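Local coordinates for protein uridylate-specific endoribonuclease nsp11 (Prrsv 16244b, PDB 5EYI) that probably acts as a uridylate-specific endoribonuclease, degrading 5'-polyuridines made during viral RNA replication and so helping the virus evade host double-stranded RNA sensors, at residues 64-69 against 85-90. The protein carries 1 engineered substitution. Sequence-based numbering, arbitrary orientation.
Sequences RACIGA and VSYYLT
Cys66 sets its CB over one face of the Tyr87 ring in a CH-pi contact, 3.6 Å above the plane and displaced toward the rim. Tyr87 CG sits between its own backbone N and carbonyl carbon (chi1 52°), and the far part of the ring comes nearer to strand 64-67. The thiol approaches the same ring obliquely, SG of Cys66 lying 3.4 Å from CE2 of Tyr87 in a sulfur-aromatic contact. Leu89 brings CG to the ring edge, in plane, and also packs on the sulfur, while Ala69 CB is 4.0 Å from Tyr87 OH. Phe105, from a loop, touches Cys66 and Ala69, and Val11 of helix 9-14 touches Tyr87 and Leu89.

On the other face of the sheet, Ala65 CB comes within 3.5 Å of CE2 of Tyr88, and its other neighbour is CG2 of Val85. That methyl also meets Ile67, the two side chains crossing obliquely.

Backbone bonds join Arg64 with Leu89 in both directions, and Cys66 N reaches Tyr87 O at 2.9 Å. Ser86 N returns to Cys66 O. Beyond the end of strand 64-67, Ser86 OG donates to Ala69 O (2.6 Å), in the carbonyl plane on a lone pair, tying the Gly68-Ala69 loop segment back to the start of strand 85-93. Ala65 pairs with Tyr88 and Ile67 with Val85, which sets Cys66 against both Ser86, with helical backbone angles (-82°/-43°), and Tyr87, consistent with a beta bulge of the classic kind in the mixed sheet of the nsp11 N-terminal domain.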
ATOM      1  N   ARG A  64       2.088 -13.117 -25.895  1.00 27.63           N
ATOM      2  CA  ARG A  64       2.656 -12.272 -24.856  1.00 28.01           C
ATOM      3  C   ARG A  64       4.033 -12.838 -24.526  1.00 26.48           C
ATOM      4  O   ARG A  64       4.147 -14.009 -24.142  1.00 24.65           O
ATOM      5  CB  ARG A  64       1.738 -12.299 -23.625  1.00 30.41           C
ATOM      6  CG  ARG A  64       2.330 -11.821 -22.304  1.00 32.46           C
ATOM      7  CD  ARG A  64       2.565 -10.329 -22.299  1.00 34.64           C
ATOM      8  NE  ARG A  64       1.302  -9.614 -22.419  1.00 35.49           N
ATOM      9  CZ  ARG A  64       1.189  -8.336 -22.750  1.00 37.69           C
ATOM     10  NH1 ARG A  64       2.269  -7.590 -22.972  1.00 40.87           N
ATOM     11  NH2 ARG A  64      -0.015  -7.792 -22.850  1.00 37.98           N
ATOM     12  N   ALA A  65       5.062 -12.004 -24.680  1.00 25.17           N
ATOM     13  CA  ALA A  65       6.420 -12.343 -24.277  1.00 24.99           C
ATOM     14  C   ALA A  65       6.520 -12.359 -22.750  1.00 24.27           C
ATOM     15  O   ALA A  65       6.241 -11.356 -22.099  1.00 24.09           O
ATOM     16  CB  ALA A  65       7.402 -11.328 -24.849  1.00 25.59           C
ATOM     17  N   CYS A  66       6.914 -13.497 -22.184  1.00 23.50           N
ATOM     18  CA  CYS A  66       7.055 -13.622 -20.732  1.00 22.97           C
ATOM     19  C   CYS A  66       8.517 -13.444 -20.347  1.00 22.72           C
ATOM     20  O   CYS A  66       9.300 -14.398 -20.342  1.00 23.10           O
ATOM     21  CB  CYS A  66       6.480 -14.945 -20.262  1.00 22.64           C
ATOM     22  SG  CYS A  66       4.732 -15.092 -20.695  1.00 23.24           S
ATOM     23  N   ILE A  67       8.861 -12.202 -20.024  1.00 22.65           N
ATOM     24  CA  ILE A  67      10.248 -11.764 -19.870  1.00 22.90           C
ATOM     25  C   ILE A  67      10.750 -11.971 -18.448  1.00 21.84           C
ATOM     26  O   ILE A  67      10.139 -11.502 -17.496  1.00 22.17           O
ATOM     27  CB  ILE A  67      10.401 -10.272 -20.247  1.00 23.66           C
ATOM     28  CG1 ILE A  67       9.945 -10.037 -21.700  1.00 25.29           C
ATOM     29  CG2 ILE A  67      11.852  -9.824 -20.083  1.00 24.12           C
ATOM     30  CD1 ILE A  67       9.671  -8.585 -22.059  1.00 25.61           C
ATOM     31  N   GLY A  68      11.880 -12.659 -18.312  1.00 21.08           N
ATOM     32  CA  GLY A  68      12.490 -12.905 -17.002  1.00 20.80           C
ATOM     33  C   GLY A  68      11.778 -13.901 -16.098  1.00 20.58           C
ATOM     34  O   GLY A  68      12.065 -13.964 -14.903  1.00 20.58           O
ATOM     35  N   ALA A  69      10.867 -14.693 -16.660  1.00 19.61           N
ATOM     36  CA  ALA A  69      10.071 -15.606 -15.876  1.00 19.39           C
ATOM     37  C   ALA A  69      10.835 -16.904 -15.686  1.00 19.35           C
ATOM     38  O   ALA A  69      11.568 -17.342 -16.568  1.00 19.00           O
ATOM     39  CB  ALA A  69       8.752 -15.882 -16.570  1.00 19.15           C
ATOM     40  N   VAL A  85      13.386 -13.106 -22.908  1.00 22.91           N
ATOM     41  CA  VAL A  85      12.094 -13.788 -23.027  1.00 22.27           C
ATOM     42  C   VAL A  85      12.281 -15.254 -22.668  1.00 21.54           C
ATOM     43  O   VAL A  85      13.105 -15.932 -23.276  1.00 21.79           O
ATOM     44  CB  VAL A  85      11.535 -13.702 -24.465  1.00 22.56           C
ATOM     45  CG1 VAL A  85      10.240 -14.504 -24.605  1.00 22.85           C
ATOM     46  CG2 VAL A  85      11.310 -12.247 -24.872  1.00 22.58           C
ATOM     47  N   SER A  86      11.525 -15.737 -21.679  1.00 20.04           N
ATOM     48  CA  SER A  86      11.601 -17.143 -21.271  1.00 18.96           C
ATOM     49  C   SER A  86      10.750 -18.011 -22.191  1.00 18.52           C
ATOM     50  O   SER A  86      11.169 -19.097 -22.592  1.00 18.28           O
ATOM     51  CB  SER A  86      11.157 -17.310 -19.814  1.00 18.77           C
ATOM     52  OG  SER A  86      11.897 -16.442 -18.978  1.00 17.91           O
ATOM     53  N   TYR A  87       9.555 -17.521 -22.508  1.00 18.22           N
ATOM     54  CA  TYR A  87       8.611 -18.189 -23.425  1.00 18.51           C
ATOM     55  C   TYR A  87       7.536 -17.171 -23.806  1.00 18.85           C
ATOM     56  O   TYR A  87       7.439 -16.120 -23.186  1.00 18.68           O
ATOM     57  CB  TYR A  87       7.966 -19.435 -22.766  1.00 18.64           C
ATOM     58  CG  TYR A  87       7.353 -19.147 -21.403  1.00 18.60           C
ATOM     59  CD1 TYR A  87       8.099 -19.298 -20.239  1.00 18.50           C
ATOM     60  CD2 TYR A  87       6.047 -18.676 -21.283  1.00 18.88           C
ATOM     61  CE1 TYR A  87       7.562 -19.002 -18.997  1.00 18.42           C
ATOM     62  CE2 TYR A  87       5.504 -18.378 -20.034  1.00 19.14           C
ATOM     63  CZ  TYR A  87       6.269 -18.544 -18.897  1.00 18.63           C
ATOM     64  OH  TYR A  87       5.736 -18.243 -17.660  1.00 18.87           O
ATOM     65  N   TYR A  88       6.749 -17.489 -24.828  1.00 20.17           N
ATOM     66  CA  TYR A  88       5.557 -16.726 -25.206  1.00 20.95           C
ATOM     67  C   TYR A  88       4.331 -17.496 -24.761  1.00 21.16           C
ATOM     68  O   TYR A  88       4.343 -18.717 -24.765  1.00 20.19           O
ATOM     69  CB  TYR A  88       5.485 -16.518 -26.723  1.00 21.80           C
ATOM     70  CG  TYR A  88       6.488 -15.513 -27.215  1.00 22.27           C
ATOM     71  CD1 TYR A  88       7.786 -15.900 -27.520  1.00 21.73           C
ATOM     72  CD2 TYR A  88       6.148 -14.169 -27.349  1.00 22.32           C
ATOM     73  CE1 TYR A  88       8.715 -14.984 -27.945  1.00 21.43           C
ATOM     74  CE2 TYR A  88       7.078 -13.244 -27.774  1.00 22.21           C
ATOM     75  CZ  TYR A  88       8.360 -13.661 -28.068  1.00 22.04           C
ATOM     76  OH  TYR A  88       9.287 -12.745 -28.483  1.00 23.19           O
ATOM     77  N   LEU A  89       3.281 -16.770 -24.385  1.00 21.64           N
ATOM     78  CA  LEU A  89       1.981 -17.367 -24.092  1.00 22.10           C
ATOM     79  C   LEU A  89       0.931 -16.820 -25.035  1.00 22.36           C
ATOM     80  O   LEU A  89       0.859 -15.613 -25.263  1.00 22.49           O
ATOM     81  CB  LEU A  89       1.548 -17.086 -22.648  1.00 22.05           C
ATOM     82  CG  LEU A  89       2.220 -17.897 -21.542  1.00 21.73           C
ATOM     83  CD1 LEU A  89       1.582 -17.531 -20.209  1.00 22.10           C
ATOM     84  CD2 LEU A  89       2.152 -19.393 -21.779  1.00 21.24           C
ATOM     85  N   THR A  90       0.111 -17.715 -25.570  1.00 22.65           N
ATOM     86  CA  THR A  90      -1.021 -17.319 -26.382  1.00 23.98           C
ATOM     87  C   THR A  90      -2.262 -18.031 -25.856  1.00 23.78           C
ATOM     88  O   THR A  90      -2.284 -19.246 -25.768  1.00 23.94           O
ATOM     89  CB  THR A  90      -0.784 -17.646 -27.871  1.00 24.69           C
ATOM     90  OG1 THR A  90       0.546 -17.258 -28.236  1.00 24.40           O
ATOM     91  CG2 THR A  90      -1.776 -16.888 -28.748  1.00 25.03           C
TER